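Local atomic coordinates of SusD superfamily protein (Bacteroides thetaiotaomicron VPI-5482, PDB entry 3HDX), a protein that probably binds polysaccharide at the bacterial outer membrane, as a SusD-type glycan-binding protein of carbohydrate metabolism. Residues Thr165-Leu170 with Phe194-Ala199; Gln113-Arg118 with Lys160-Thr165; Ala221-His226 with Thr361-Ile366; Ile230-Thr235 with Ser256-Phe261. All blocks are in the same frame, centred on the assembly; numbering follows the deposited sequence.

All four contacts belong to a single, largely helical SusD chain, and they form two neighbouring pairs. Contacts 2 and 1 follow each other along the chain, meet at Thr-165 on helix 152-169, and have centres about 7 Å apart; helix 152-169 packs against both helix 104-129 and helix 196-209. Contacts 3 and 4 have centres about 9 Å apart. Contact 4 falls within the long excursion that separates the two halves of contact 3, and strands 259-261 and 358-361 tie them together. Contact 1, centred about 14 Å from both, touches each from the start of helix 196-209 and the residues just before it, so it links the earlier helices to contacts 3 and 4.

Contact 1. Residues Thr165-Leu170 with Phe194-Ala199; sequences TAIEDL and FNKLSA
A capping box opens helix 196-209 here, where it meets the C-terminal end of helix 152-169. Asn-195 OD1 takes Ser-198 N at 3.0 Å, coming from above the carbonyl plane, while Ser-198 OG accepts Asn-195 N in return; small polar residues suit both places. Lys-196 starts with CG anti to its own backbone N and bends twice toward its tip, crossing Ile-167 at about a right angle so that its CG lies against Ile-167 CG2. The ammonium ends between two carbonyls, with Lys-196 NZ 2.9 Å from Ile-167 O and 2.7 Å from Leu-170 O, each met nearly along its C=O axis. A flexible cationic chain is apt for such a helix end, and Tyr-172 adds a cation-pi contact. A methionine here has no ammonium to give the carbonyls of Ile-167 and Leu-170, and the junction would probably be held less firmly. One turn further along helix 196-209, Ala-199 CB fits tightly, 3.5 Å from both Ile-167 CG1 and Leu-170 CD1, a spot suited to alanine's single methyl. The Phe-194 ring, one face under Ser-198 CB, receives Leu-170 CD1 at its edge, 4.1 Å from Phe-194 CD1.

Contact 2. Residues Gln113-Arg118 with Lys160-Thr165; sequences QVRALR and KAELLT
Arg-115 leaves helix 104-129 with its CB directed toward helix 152-169 and CG anti to the backbone N (chi1 -175°), which carries the chain straight across the groove. Arg-115 CG passes 3.1 Å from Glu-162 OE1, and Arg-115 CD lies 3.3 Å from Glu-162 O. A bend at chi3 (-66°) then turns the guanidinium so that one face meets Thr-165, whose methyl Thr-165 CG2 covers it off-centre, 3.8 Å from Arg-115 CZ. At the tip, Arg-115 NH1 gives a salt-bridging hydrogen bond of 2.9 Å to Glu-162 OE1. Glu-162 OE1 also takes Arg-118 NH2 at 3.0 Å, and both donors arrive from above the carboxylate plane. A water joins the cluster, donating to Glu-162 OE1 and to Arg-115 O while accepting from Arg-118 NE. With two cations close by, the carboxylate is likely to stay ionised; Arg-118 NH1 is held in turn by Ser-86. Glutamate is long enough to serve both arginines through one oxygen. Beside this polar cluster, the slim Ala-116 lets the backbones come close, and Leu-163 CD2 rests 4.0 Å from Ala-116 CB. The whole is an antiparallel helix pair, in which the axes of 113-118 and 160-165 approach to 8.7 Å and cross at -156°, closed along one border by a salt-bridge network, within the helical scaffold of the SusD fold.

Contact 3. Residues Ala221-His226 with Thr361-Ile366; sequences AFIIDH and TRLEDI
This helix-to-helix packing in the SusD fold sets helix 213-226, near its C-terminal end, against the first turn of helix 363-376, and its side-chain contacts are all aliphatic. Ile-366, whose CB points toward the opposing helix, is the centre. Its CG2 methyl lies 4.0 Å from Ile-223 CB and 4.1 Å from Ile-224 CG1, so it settles between two successive residues of the neighbour. Ile-223 crosses it at about a right angle, whereas Ile-224 runs alongside in the opposite sense. A chi2 of -58° in Ile-366 folds its CD1 round to meet CD1 of Ile-223 at 4.1 Å. Leu-363, one turn earlier, puts CD2 4.2 Å from Ile-224 CA, close to the backbone itself. The beta-branched Ile-366 suits this seam because it offers CG2 near its backbone and CD1 further out, and both meet Ile-223.

Polar ends face elsewhere. Arg-362, the N-cap residue, points away and forms salt bridges with Glu-423 and Glu-427. Asp-365, buried, has several partners: Arg-420 and His-205 hold its carboxylate, and Thr-361 OG1 donates to Asp-365 OD2 over 2.6 Å on the anti lone pair. On the far side of helix 213-226, His-226 ND1 donates to Phe-222 O at 2.8 Å, in the ring plane and on a carbonyl lone pair, while that nitrogen sits over the centre of the Phe-222 ring.

Contact 4. Residues Ile230-Thr235 with Ser256-Phe261; sequences INAKYT and SRILGF. With EDO (1,2-ethanediol), chain I.
Polar contacts gather on one hydroxyl. Ser-256, with OG anti to its carbonyl carbon, accepts the backbone N-H of Lys-233 at OG over 3.0 Å, the N-H...O angle being 150°. Two waters extend its reach: one bridges Ser-256 OG to Asn-231 O, the other lies 2.6 Å from Ser-256 OG and links it to Thr-235 OG1. A short hydroxyl side chain suits this place, since the two backbones approach within 4.0 Å between the CA atoms of Ala-232 and Ser-256. An alanine here has no oxygen to accept from Lys-233 N or meet the two waters, and the loop would probably be held less firmly.

Apolar contacts lie beside it. CG1 of Ile-258 reaches Ala-232 CB at 4.0 Å and Ile-230 CD1 at 4.1 Å, the two isoleucines crossing at about a right angle. Ile-230 brings its CD1 there with CG1 in the crowded position between backbone N and carbonyl carbon (chi1 67°).

A 1,2-ethanediol, probably from the crystallisation liquor, lies against segment 256-261, and its hydrogen bonds to this segment go to backbone atoms. Its O2 donates to Arg-257 O at 2.8 Å, while its O1 accepts Gly-260 N at 2.9 Å and donates to Gly-260 O.

In the fold, Ile-258 and Leu-259 form a classic beta bulge opposite Thr-361, where strand 259-261 pairs antiparallel with strand 358-361. Loop 230-235, lying between helices 213-226 and 237-241, is tied to helix 363-376 through Thr-235 N and Glu-364, and helix 196-209 covers Ile-230 and Leu-259.

Contact 1. Residues Thr165-Leu170 with Phe194-Ala199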
loop_
_atom_site.group_PDB
_atom_site.type_symbol
_atom_site.label_atom_id
_atom_site.label_comp_id
_atom_site.label_asym_id
_atom_site.label_seq_id
_atom_site.Cartn_x
_atom_site.Cartn_y
_atom_site.Cartn_z
ATOM N N THR A 165 13.212 14.645 -5.659
ATOM C CA THR A 165 14.623 14.478 -6.088
ATOM C C THR A 165 14.803 13.144 -6.826
ATOM O O THR A 165 15.363 13.108 -7.947
ATOM C CB THR A 165 15.576 14.600 -4.901
ATOM O OG1 THR A 165 15.501 15.933 -4.406
ATOM C CG2 THR A 165 17.013 14.281 -5.261
ATOM N N ALA A 166 14.233 12.073 -6.264
ATOM C CA ALA A 166 14.347 10.718 -6.901
ATOM C C ALA A 166 13.735 10.712 -8.314
ATOM O O ALA A 166 14.301 10.113 -9.228
ATOM C CB ALA A 166 13.689 9.632 -6.061
ATOM N N ILE A 167 12.612 11.406 -8.477
ATOM C CA ILE A 167 11.862 11.476 -9.754
ATOM C C ILE A 167 12.752 12.011 -10.894
ATOM O O ILE A 167 12.583 11.625 -12.026
ATOM C CB ILE A 167 10.551 12.311 -9.565
ATOM C CG1 ILE A 167 9.506 11.396 -8.887
ATOM C CG2 ILE A 167 10.035 12.917 -10.913
ATOM C CD1 ILE A 167 8.298 12.138 -8.271
ATOM N N GLU A 168 13.690 12.904 -10.572
ATOM C CA GLU A 168 14.581 13.437 -11.618
ATOM C C GLU A 168 15.389 12.325 -12.305
ATOM O O GLU A 168 15.708 12.441 -13.502
ATOM C CB GLU A 168 15.441 14.586 -11.074
ATOM C CG GLU A 168 14.569 15.799 -10.775
ATOM C CD GLU A 168 13.831 16.267 -12.037
ATOM O OE1 GLU A 168 14.519 16.810 -12.951
ATOM O OE2 GLU A 168 12.579 16.059 -12.148
ATOM N N ASP A 169 15.691 11.249 -11.575
ATOM C CA ASP A 169 16.484 10.118 -12.093
ATOM C C ASP A 169 15.755 8.796 -12.294
ATOM O O ASP A 169 16.305 7.913 -12.952
ATOM C CB ASP A 169 17.729 9.892 -11.223
ATOM C CG ASP A 169 18.725 11.026 -11.316
ATOM O OD1 ASP A 169 18.930 11.531 -12.424
ATOM O OD2 ASP A 169 19.333 11.381 -10.284
ATOM N N LEU A 170 14.525 8.648 -11.791
ATOM C CA LEU A 170 13.779 7.412 -11.988
ATOM C C LEU A 170 13.191 7.391 -13.393
ATOM O O LEU A 170 12.490 8.340 -13.758
ATOM C CB LEU A 170 12.611 7.267 -11.008
ATOM C CG LEU A 170 12.955 7.010 -9.547
ATOM C CD1 LEU A 170 11.697 7.343 -8.664
ATOM C CD2 LEU A 170 13.485 5.576 -9.357
ATOM N N PHE A 194 10.787 0.025 -8.730
ATOM C CA PHE A 194 10.159 1.293 -8.437
ATOM C C PHE A 194 10.441 2.213 -9.652
ATOM O O PHE A 194 11.614 2.420 -10.006
ATOM C CB PHE A 194 10.804 1.817 -7.156
ATOM C CG PHE A 194 9.997 2.800 -6.407
ATOM C CD1 PHE A 194 10.035 4.129 -6.731
ATOM C CD2 PHE A 194 9.291 2.410 -5.267
ATOM C CE1 PHE A 194 9.306 5.042 -6.033
ATOM C CE2 PHE A 194 8.574 3.353 -4.539
ATOM C CZ PHE A 194 8.614 4.668 -4.925
ATOM N N ASN A 195 9.397 2.712 -10.304
ATOM C CA ASN A 195 9.562 3.560 -11.477
ATOM C C ASN A 195 9.139 4.984 -11.152
ATOM O O ASN A 195 8.716 5.303 -10.018
ATOM C CB ASN A 195 8.794 2.931 -12.664
ATOM C CG ASN A 195 7.280 2.886 -12.444
ATOM O OD1 ASN A 195 6.658 3.925 -12.255
ATOM N ND2 ASN A 195 6.690 1.681 -12.497
ATOM N N LYS A 196 9.244 5.867 -12.136
ATOM C CA LYS A 196 8.947 7.278 -11.895
ATOM C C LYS A 196 7.514 7.466 -11.357
ATOM O O LYS A 196 7.283 8.298 -10.446
ATOM C CB LYS A 196 9.131 8.108 -13.148
ATOM C CG LYS A 196 9.206 9.609 -12.921
ATOM C CD LYS A 196 9.115 10.431 -14.215
ATOM C CE LYS A 196 10.239 10.256 -15.221
ATOM N NZ LYS A 196 11.557 10.697 -14.624
ATOM N N LEU A 197 6.554 6.723 -11.928
ATOM C CA LEU A 197 5.156 6.826 -11.485
ATOM C C LEU A 197 4.932 6.229 -10.096
ATOM O O LEU A 197 4.066 6.712 -9.336
ATOM C CB LEU A 197 4.172 6.307 -12.517
ATOM C CG LEU A 197 4.232 7.032 -13.867
ATOM C CD1 LEU A 197 3.075 6.525 -14.821
ATOM C CD2 LEU A 197 4.174 8.596 -13.668
ATOM N N SER A 198 5.722 5.205 -9.744
ATOM C CA SER A 198 5.693 4.683 -8.359
ATOM C C SER A 198 5.957 5.849 -7.390
ATOM O O SER A 198 5.233 6.052 -6.410
ATOM C CB SER A 198 6.769 3.610 -8.155
ATOM O OG SER A 198 6.743 2.619 -9.168
ATOM N N ALA A 199 6.987 6.645 -7.673
ATOM C CA ALA A 199 7.329 7.808 -6.804
ATOM C C ALA A 199 6.204 8.832 -6.769
ATOM O O ALA A 199 5.834 9.334 -5.704
ATOM C CB ALA A 199 8.657 8.451 -7.235
#

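Contact 2. Residues Gln113-Arg118 with Lys160-Thr165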
loop_
_atom_site.group_PDB
_atom_site.type_symbol
_atom_site.label_atom_id
_atom_site.label_comp_id
_atom_site.label_asym_id
_atom_site.label_seq_id
_atom_site.Cartn_x
_atom_site.Cartn_y
_atom_site.Cartn_z
ATOM N N GLN A 113 16.167 4.796 -6.769
ATOM C CA GLN A 113 15.331 3.729 -6.226
ATOM C C GLN A 113 15.432 3.651 -4.724
ATOM O O GLN A 113 14.390 3.606 -4.052
ATOM C CB GLN A 113 15.643 2.393 -6.863
ATOM C CG GLN A 113 15.204 2.286 -8.324
ATOM C CD GLN A 113 15.795 1.083 -8.999
ATOM O OE1 GLN A 113 15.279 -0.039 -8.885
ATOM N NE2 GLN A 113 16.888 1.316 -9.746
ATOM N N VAL A 114 16.672 3.594 -4.190
ATOM C CA VAL A 114 16.816 3.456 -2.728
ATOM C C VAL A 114 16.296 4.721 -2.023
ATOM O O VAL A 114 15.689 4.634 -0.956
ATOM C CB VAL A 114 18.231 3.049 -2.255
ATOM C CG1 VAL A 114 18.609 1.721 -2.916
ATOM C CG2 VAL A 114 19.235 4.125 -2.508
ATOM N N ARG A 115 16.516 5.885 -2.624
ATOM C CA ARG A 115 16.016 7.140 -2.068
ATOM C C ARG A 115 14.478 7.073 -1.984
ATOM O O ARG A 115 13.892 7.491 -0.966
ATOM C CB ARG A 115 16.442 8.336 -2.940
ATOM C CG ARG A 115 16.069 9.660 -2.392
ATOM C CD ARG A 115 16.395 10.792 -3.301
ATOM N NE ARG A 115 17.793 11.029 -3.549
ATOM C CZ ARG A 115 18.616 11.782 -2.838
ATOM N NH1 ARG A 115 18.282 12.239 -1.646
ATOM N NH2 ARG A 115 19.861 11.990 -3.293
ATOM N N ALA A 116 13.841 6.608 -3.059
ATOM C CA ALA A 116 12.378 6.499 -3.098
ATOM C C ALA A 116 11.859 5.454 -2.094
ATOM O O ALA A 116 10.820 5.674 -1.462
ATOM C CB ALA A 116 11.896 6.185 -4.540
ATOM N N LEU A 117 12.567 4.329 -1.964
ATOM C CA LEU A 117 12.173 3.305 -1.012
ATOM C C LEU A 117 12.250 3.825 0.425
ATOM O O LEU A 117 11.382 3.534 1.254
ATOM C CB LEU A 117 12.986 2.021 -1.209
ATOM C CG LEU A 117 12.700 1.213 -2.478
ATOM C CD1 LEU A 117 13.829 0.194 -2.758
ATOM C CD2 LEU A 117 11.373 0.468 -2.371
ATOM N N ARG A 118 13.306 4.565 0.730
ATOM C CA ARG A 118 13.432 5.182 2.055
ATOM C C ARG A 118 12.259 6.142 2.324
ATOM O O ARG A 118 11.691 6.138 3.427
ATOM C CB ARG A 118 14.782 5.872 2.205
ATOM C CG ARG A 118 14.949 6.646 3.501
ATOM C CD ARG A 118 16.393 7.082 3.708
ATOM N NE ARG A 118 16.760 8.116 2.729
ATOM C CZ ARG A 118 17.916 8.778 2.704
ATOM N NH1 ARG A 118 18.910 8.449 3.543
ATOM N NH2 ARG A 118 18.107 9.735 1.799
ATOM N N LYS A 160 8.567 13.955 0.900
ATOM C CA LYS A 160 8.134 14.612 -0.352
ATOM C C LYS A 160 9.341 15.142 -1.140
ATOM O O LYS A 160 9.444 14.922 -2.339
ATOM C CB LYS A 160 7.129 15.752 -0.089
ATOM C CG LYS A 160 5.702 15.292 0.285
ATOM C CD LYS A 160 4.719 16.459 0.450
ATOM C CE LYS A 160 5.036 17.292 1.697
ATOM N NZ LYS A 160 4.147 18.497 1.928
ATOM N N ALA A 161 10.258 15.807 -0.441
ATOM C CA ALA A 161 11.435 16.390 -1.101
ATOM C C ALA A 161 12.333 15.296 -1.658
ATOM O O ALA A 161 12.848 15.404 -2.780
ATOM C CB ALA A 161 12.197 17.329 -0.154
ATOM N N GLU A 162 12.465 14.208 -0.900
ATOM C CA GLU A 162 13.254 13.076 -1.360
ATOM C C GLU A 162 12.668 12.432 -2.601
ATOM O O GLU A 162 13.414 12.075 -3.517
ATOM C CB GLU A 162 13.385 12.009 -0.262
ATOM C CG GLU A 162 14.213 12.464 0.929
ATOM C CD GLU A 162 15.675 12.438 0.630
ATOM O OE1 GLU A 162 16.211 11.383 0.183
ATOM O OE2 GLU A 162 16.305 13.514 0.848
ATOM N N LEU A 163 11.340 12.292 -2.635
ATOM C CA LEU A 163 10.660 11.683 -3.788
ATOM C C LEU A 163 10.801 12.567 -5.023
ATOM O O LEU A 163 11.069 12.079 -6.140
ATOM C CB LEU A 163 9.184 11.402 -3.483
ATOM C CG LEU A 163 8.987 10.193 -2.573
ATOM C CD1 LEU A 163 7.639 10.277 -1.806
ATOM C CD2 LEU A 163 9.138 8.828 -3.308
ATOM N N LEU A 164 10.621 13.874 -4.849
ATOM C CA LEU A 164 10.788 14.816 -6.001
ATOM C C LEU A 164 12.217 14.761 -6.557
ATOM O O LEU A 164 12.425 14.785 -7.775
ATOM C CB LEU A 164 10.342 16.240 -5.623
ATOM C CG LEU A 164 8.829 16.369 -5.553
ATOM C CD1 LEU A 164 8.481 17.628 -4.808
ATOM C CD2 LEU A 164 8.187 16.381 -6.966
ATOM N N THR A 165 13.212 14.645 -5.659
ATOM C CA THR A 165 14.623 14.478 -6.088
ATOM C C THR A 165 14.803 13.144 -6.826
ATOM O O THR A 165 15.363 13.108 -7.947
ATOM C CB THR A 165 15.576 14.600 -4.901
ATOM O OG1 THR A 165 15.501 15.933 -4.406
ATOM C CG2 THR A 165 17.013 14.281 -5.261
HETATM O O HOH W 1 14.756 9.158 0.972
#

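Contact 3. Residues Ala221-His226 with Thr361-Ile366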
loop_
_atom_site.group_PDB
_atom_site.type_symbol
_atom_site.label_atom_id
_atom_site.label_comp_id
_atom_site.label_asym_id
_atom_site.label_seq_id
_atom_site.Cartn_x
_atom_site.Cartn_y
_atom_site.Cartn_z
ATOM N N ALA A 221 -3.253 13.066 -11.468
ATOM C CA ALA A 221 -3.445 13.386 -12.899
ATOM C C ALA A 221 -2.209 13.005 -13.710
ATOM O O ALA A 221 -2.295 12.375 -14.750
ATOM C CB ALA A 221 -3.793 14.879 -13.085
ATOM N N PHE A 222 -1.042 13.315 -13.181
ATOM C CA PHE A 222 0.203 13.039 -13.891
ATOM C C PHE A 222 0.348 11.530 -14.109
ATOM O O PHE A 222 0.711 11.061 -15.183
ATOM C CB PHE A 222 1.418 13.600 -13.142
ATOM C CG PHE A 222 2.673 13.542 -13.929
ATOM C CD1 PHE A 222 3.013 14.606 -14.761
ATOM C CD2 PHE A 222 3.487 12.427 -13.895
ATOM C CE1 PHE A 222 4.178 14.548 -15.561
ATOM C CE2 PHE A 222 4.631 12.321 -14.712
ATOM C CZ PHE A 222 4.988 13.415 -15.531
ATOM N N ILE A 223 0.053 10.765 -13.068
ATOM C CA ILE A 223 0.108 9.312 -13.154
ATOM C C ILE A 223 -0.831 8.736 -14.218
ATOM O O ILE A 223 -0.432 7.935 -15.065
ATOM C CB ILE A 223 -0.173 8.652 -11.767
ATOM C CG1 ILE A 223 0.905 9.032 -10.755
ATOM C CG2 ILE A 223 -0.249 7.132 -11.902
ATOM C CD1 ILE A 223 0.426 8.872 -9.298
ATOM N N ILE A 224 -2.085 9.174 -14.167
ATOM C CA ILE A 224 -3.093 8.716 -15.113
ATOM C C ILE A 224 -2.698 9.057 -16.538
ATOM O O ILE A 224 -2.808 8.208 -17.453
ATOM C CB ILE A 224 -4.474 9.336 -14.772
ATOM C CG1 ILE A 224 -4.989 8.737 -13.448
ATOM C CG2 ILE A 224 -5.495 9.104 -15.901
ATOM C CD1 ILE A 224 -6.064 9.541 -12.728
ATOM N N ASP A 225 -2.192 10.276 -16.704
ATOM C CA ASP A 225 -1.822 10.761 -18.038
ATOM C C ASP A 225 -0.553 10.127 -18.587
ATOM O O ASP A 225 -0.335 10.218 -19.777
ATOM C CB ASP A 225 -1.750 12.281 -18.066
ATOM C CG ASP A 225 -3.104 12.947 -17.827
ATOM O OD1 ASP A 225 -4.153 12.295 -18.092
ATOM O OD2 ASP A 225 -3.095 14.120 -17.369
ATOM N N HIS A 226 0.296 9.543 -17.742
ATOM C CA HIS A 226 1.501 8.876 -18.211
ATOM C C HIS A 226 1.505 7.368 -18.009
ATOM O O HIS A 226 2.553 6.733 -18.190
ATOM C CB HIS A 226 2.713 9.503 -17.525
ATOM C CG HIS A 226 2.928 10.920 -17.928
ATOM N ND1 HIS A 226 2.221 11.950 -17.370
ATOM C CD2 HIS A 226 3.660 11.454 -18.938
ATOM C CE1 HIS A 226 2.598 13.085 -17.935
ATOM N NE2 HIS A 226 3.476 12.813 -18.891
ATOM N N THR A 361 -0.424 0.283 -4.974
ATOM C CA THR A 361 -1.297 1.065 -5.827
ATOM C C THR A 361 -1.310 0.561 -7.255
ATOM O O THR A 361 -0.438 -0.172 -7.722
ATOM C CB THR A 361 -0.946 2.570 -5.778
ATOM O OG1 THR A 361 -1.986 3.343 -6.408
ATOM C CG2 THR A 361 0.408 2.888 -6.410
ATOM N N ARG A 362 -2.351 0.994 -7.926
ATOM C CA ARG A 362 -2.699 0.657 -9.282
ATOM C C ARG A 362 -3.620 1.763 -9.800
ATOM O O ARG A 362 -4.100 2.606 -9.027
ATOM C CB ARG A 362 -3.358 -0.728 -9.368
ATOM C CG ARG A 362 -4.588 -0.919 -8.469
ATOM C CD ARG A 362 -4.935 -2.418 -8.433
ATOM N NE ARG A 362 -6.072 -2.752 -7.563
ATOM C CZ ARG A 362 -7.345 -2.780 -7.951
ATOM N NH1 ARG A 362 -7.711 -2.399 -9.162
ATOM N NH2 ARG A 362 -8.274 -3.156 -7.094
ATOM N N LEU A 363 -3.910 1.736 -11.103
ATOM C CA LEU A 363 -4.674 2.838 -11.713
ATOM C C LEU A 363 -6.019 3.121 -11.071
ATOM O O LEU A 363 -6.422 4.281 -10.941
ATOM C CB LEU A 363 -4.828 2.712 -13.243
ATOM C CG LEU A 363 -3.635 3.270 -14.028
ATOM C CD1 LEU A 363 -3.751 2.922 -15.510
ATOM C CD2 LEU A 363 -3.449 4.759 -13.840
ATOM N N GLU A 364 -6.703 2.080 -10.616
ATOM C CA GLU A 364 -8.036 2.289 -10.018
ATOM C C GLU A 364 -7.934 3.107 -8.716
ATOM O O GLU A 364 -8.794 3.951 -8.419
ATOM C CB GLU A 364 -8.774 0.962 -9.762
ATOM C CG GLU A 364 -9.191 0.183 -11.030
ATOM C CD GLU A 364 -8.094 -0.594 -11.722
ATOM O OE1 GLU A 364 -6.918 -0.576 -11.253
ATOM O OE2 GLU A 364 -8.430 -1.258 -12.719
ATOM N N ASP A 365 -6.911 2.808 -7.921
ATOM C CA ASP A 365 -6.638 3.565 -6.683
ATOM C C ASP A 365 -6.416 5.050 -7.004
ATOM O O ASP A 365 -7.077 5.921 -6.443
ATOM C CB ASP A 365 -5.455 2.995 -5.920
ATOM C CG ASP A 365 -4.981 3.917 -4.799
ATOM O OD1 ASP A 365 -5.841 4.431 -4.042
ATOM O OD2 ASP A 365 -3.744 4.145 -4.697
ATOM N N ILE A 366 -5.483 5.303 -7.925
ATOM C CA ILE A 366 -5.113 6.665 -8.276
ATOM C C ILE A 366 -6.286 7.440 -8.912
ATOM O O ILE A 366 -6.461 8.624 -8.652
ATOM C CB ILE A 366 -3.858 6.690 -9.175
ATOM C CG1 ILE A 366 -2.642 6.066 -8.438
ATOM C CG2 ILE A 366 -3.522 8.110 -9.636
ATOM C CD1 ILE A 366 -2.231 6.692 -7.133
#

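Contact 4. Residues Ile230-Thr235 with Ser256-Phe261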
loop_
_atom_site.group_PDB
_atom_site.type_symbol
_atom_site.label_atom_id
_atom_site.label_comp_id
_atom_site.label_asym_id
_atom_site.label_seq_id
_atom_site.Cartn_x
_atom_site.Cartn_y
_atom_site.Cartn_z
ATOM N N ILE A 230 4.652 3.288 -18.418
ATOM C CA ILE A 230 5.055 2.159 -17.578
ATOM C C ILE A 230 4.248 0.894 -17.888
ATOM O O ILE A 230 4.380 -0.128 -17.198
ATOM C CB ILE A 230 4.951 2.520 -16.079
ATOM C CG1 ILE A 230 3.491 2.727 -15.625
ATOM C CG2 ILE A 230 5.775 3.773 -15.738
ATOM C CD1 ILE A 230 3.338 2.755 -14.105
ATOM N N ASN A 231 3.399 0.975 -18.922
ATOM C CA ASN A 231 2.503 -0.108 -19.300
ATOM C C ASN A 231 1.479 -0.465 -18.196
ATOM O O ASN A 231 1.206 -1.635 -17.960
ATOM C CB ASN A 231 3.279 -1.355 -19.761
ATOM C CG ASN A 231 2.404 -2.330 -20.535
ATOM O OD1 ASN A 231 1.526 -1.921 -21.308
ATOM N ND2 ASN A 231 2.658 -3.620 -20.349
ATOM N N ALA A 232 0.982 0.561 -17.504
ATOM C CA ALA A 232 -0.050 0.401 -16.485
ATOM C C ALA A 232 -1.416 0.631 -17.129
ATOM O O ALA A 232 -1.613 1.579 -17.896
ATOM C CB ALA A 232 0.164 1.355 -15.309
ATOM N N LYS A 233 -2.348 -0.242 -16.786
ATOM C CA LYS A 233 -3.706 -0.243 -17.340
ATOM C C LYS A 233 -4.729 -0.434 -16.239
ATOM O O LYS A 233 -4.380 -0.735 -15.089
ATOM C CB LYS A 233 -3.830 -1.415 -18.331
ATOM C CG LYS A 233 -2.831 -1.362 -19.502
ATOM C CD LYS A 233 -2.897 -2.571 -20.412
ATOM C CE LYS A 233 -1.913 -2.458 -21.572
ATOM N NZ LYS A 233 -1.955 -3.695 -22.399
ATOM N N TYR A 234 -5.990 -0.258 -16.611
ATOM C CA TYR A 234 -7.098 -0.652 -15.766
ATOM C C TYR A 234 -7.261 -2.166 -15.950
ATOM O O TYR A 234 -7.175 -2.700 -17.078
ATOM C CB TYR A 234 -8.370 0.097 -16.141
ATOM C CG TYR A 234 -8.276 1.584 -15.841
ATOM C CD1 TYR A 234 -8.511 2.088 -14.563
ATOM C CD2 TYR A 234 -7.931 2.505 -16.845
ATOM C CE1 TYR A 234 -8.428 3.437 -14.299
ATOM C CE2 TYR A 234 -7.857 3.872 -16.589
ATOM C CZ TYR A 234 -8.119 4.328 -15.291
ATOM O OH TYR A 234 -7.995 5.661 -15.053
ATOM N N THR A 235 -7.521 -2.844 -14.856
ATOM C CA THR A 235 -7.544 -4.301 -14.813
ATOM C C THR A 235 -8.996 -4.813 -14.786
ATOM O O THR A 235 -9.845 -4.296 -14.035
ATOM C CB THR A 235 -6.731 -4.818 -13.593
ATOM O OG1 THR A 235 -5.390 -4.315 -13.638
ATOM C CG2 THR A 235 -6.712 -6.344 -13.503
ATOM N N SER A 256 0.725 -3.135 -14.429
ATOM C CA SER A 256 -0.368 -2.460 -13.764
ATOM C C SER A 256 -0.198 -2.338 -12.252
ATOM O O SER A 256 -0.961 -1.592 -11.603
ATOM C CB SER A 256 -1.699 -3.092 -14.160
ATOM O OG SER A 256 -1.938 -2.926 -15.568
ATOM N N ARG A 257 0.803 -3.029 -11.699
ATOM C CA ARG A 257 1.206 -2.803 -10.279
ATOM C C ARG A 257 2.094 -1.555 -10.310
ATOM O O ARG A 257 3.298 -1.648 -10.579
ATOM C CB ARG A 257 1.911 -3.994 -9.687
ATOM C CG ARG A 257 1.116 -5.259 -9.652
ATOM C CD ARG A 257 1.787 -6.302 -8.788
ATOM N NE ARG A 257 3.071 -6.738 -9.337
ATOM C CZ ARG A 257 3.302 -7.807 -10.116
ATOM N NH1 ARG A 257 2.321 -8.606 -10.556
ATOM N NH2 ARG A 257 4.550 -8.076 -10.495
ATOM N N ILE A 258 1.488 -0.384 -10.132
ATOM C CA ILE A 258 2.226 0.890 -10.187
ATOM C C ILE A 258 3.308 0.927 -9.097
ATOM O O ILE A 258 4.415 1.405 -9.360
ATOM C CB ILE A 258 1.278 2.094 -10.119
ATOM C CG1 ILE A 258 0.388 2.117 -11.356
ATOM C CG2 ILE A 258 2.073 3.452 -9.979
ATOM C CD1 ILE A 258 -0.686 3.186 -11.310
ATOM N N LEU A 259 2.959 0.422 -7.914
ATOM C CA LEU A 259 3.911 0.233 -6.808
ATOM C C LEU A 259 3.522 -1.036 -6.072
ATOM O O LEU A 259 2.373 -1.166 -5.590
ATOM C CB LEU A 259 3.925 1.452 -5.865
ATOM C CG LEU A 259 5.112 1.595 -4.894
ATOM C CD1 LEU A 259 5.101 3.027 -4.332
ATOM C CD2 LEU A 259 5.135 0.610 -3.770
ATOM N N GLY A 260 4.450 -1.974 -5.988
ATOM C CA GLY A 260 4.202 -3.200 -5.255
ATOM C C GLY A 260 5.479 -3.929 -4.943
ATOM O O GLY A 260 6.557 -3.444 -5.294
ATOM N N PHE A 261 5.346 -5.059 -4.236
ATOM C CA PHE A 261 6.489 -5.876 -3.789
ATOM C C PHE A 261 6.162 -7.328 -4.042
ATOM O O PHE A 261 5.074 -7.811 -3.692
ATOM C CB PHE A 261 6.795 -5.641 -2.306
ATOM C CG PHE A 261 7.097 -4.216 -2.016
ATOM C CD1 PHE A 261 8.383 -3.721 -2.191
ATOM C CD2 PHE A 261 6.077 -3.340 -1.669
ATOM C CE1 PHE A 261 8.645 -2.334 -2.034
ATOM C CE2 PHE A 261 6.340 -1.965 -1.494
ATOM C CZ PHE A 261 7.633 -1.479 -1.675
HETATM C C1 EDO I . 7.409 -1.729 -8.155
HETATM O O1 EDO I . 6.934 -0.964 -7.101
HETATM C C2 EDO I . 6.462 -1.727 -9.301
HETATM O O2 EDO I . 5.356 -2.580 -8.986
HETATM O O HOH W 2 -0.254 -3.875 -17.719
HETATM O O HOH W 3 -2.458 0.186 -12.976
HETATM O O HOH W 4 -4.000 -4.486 -15.993
#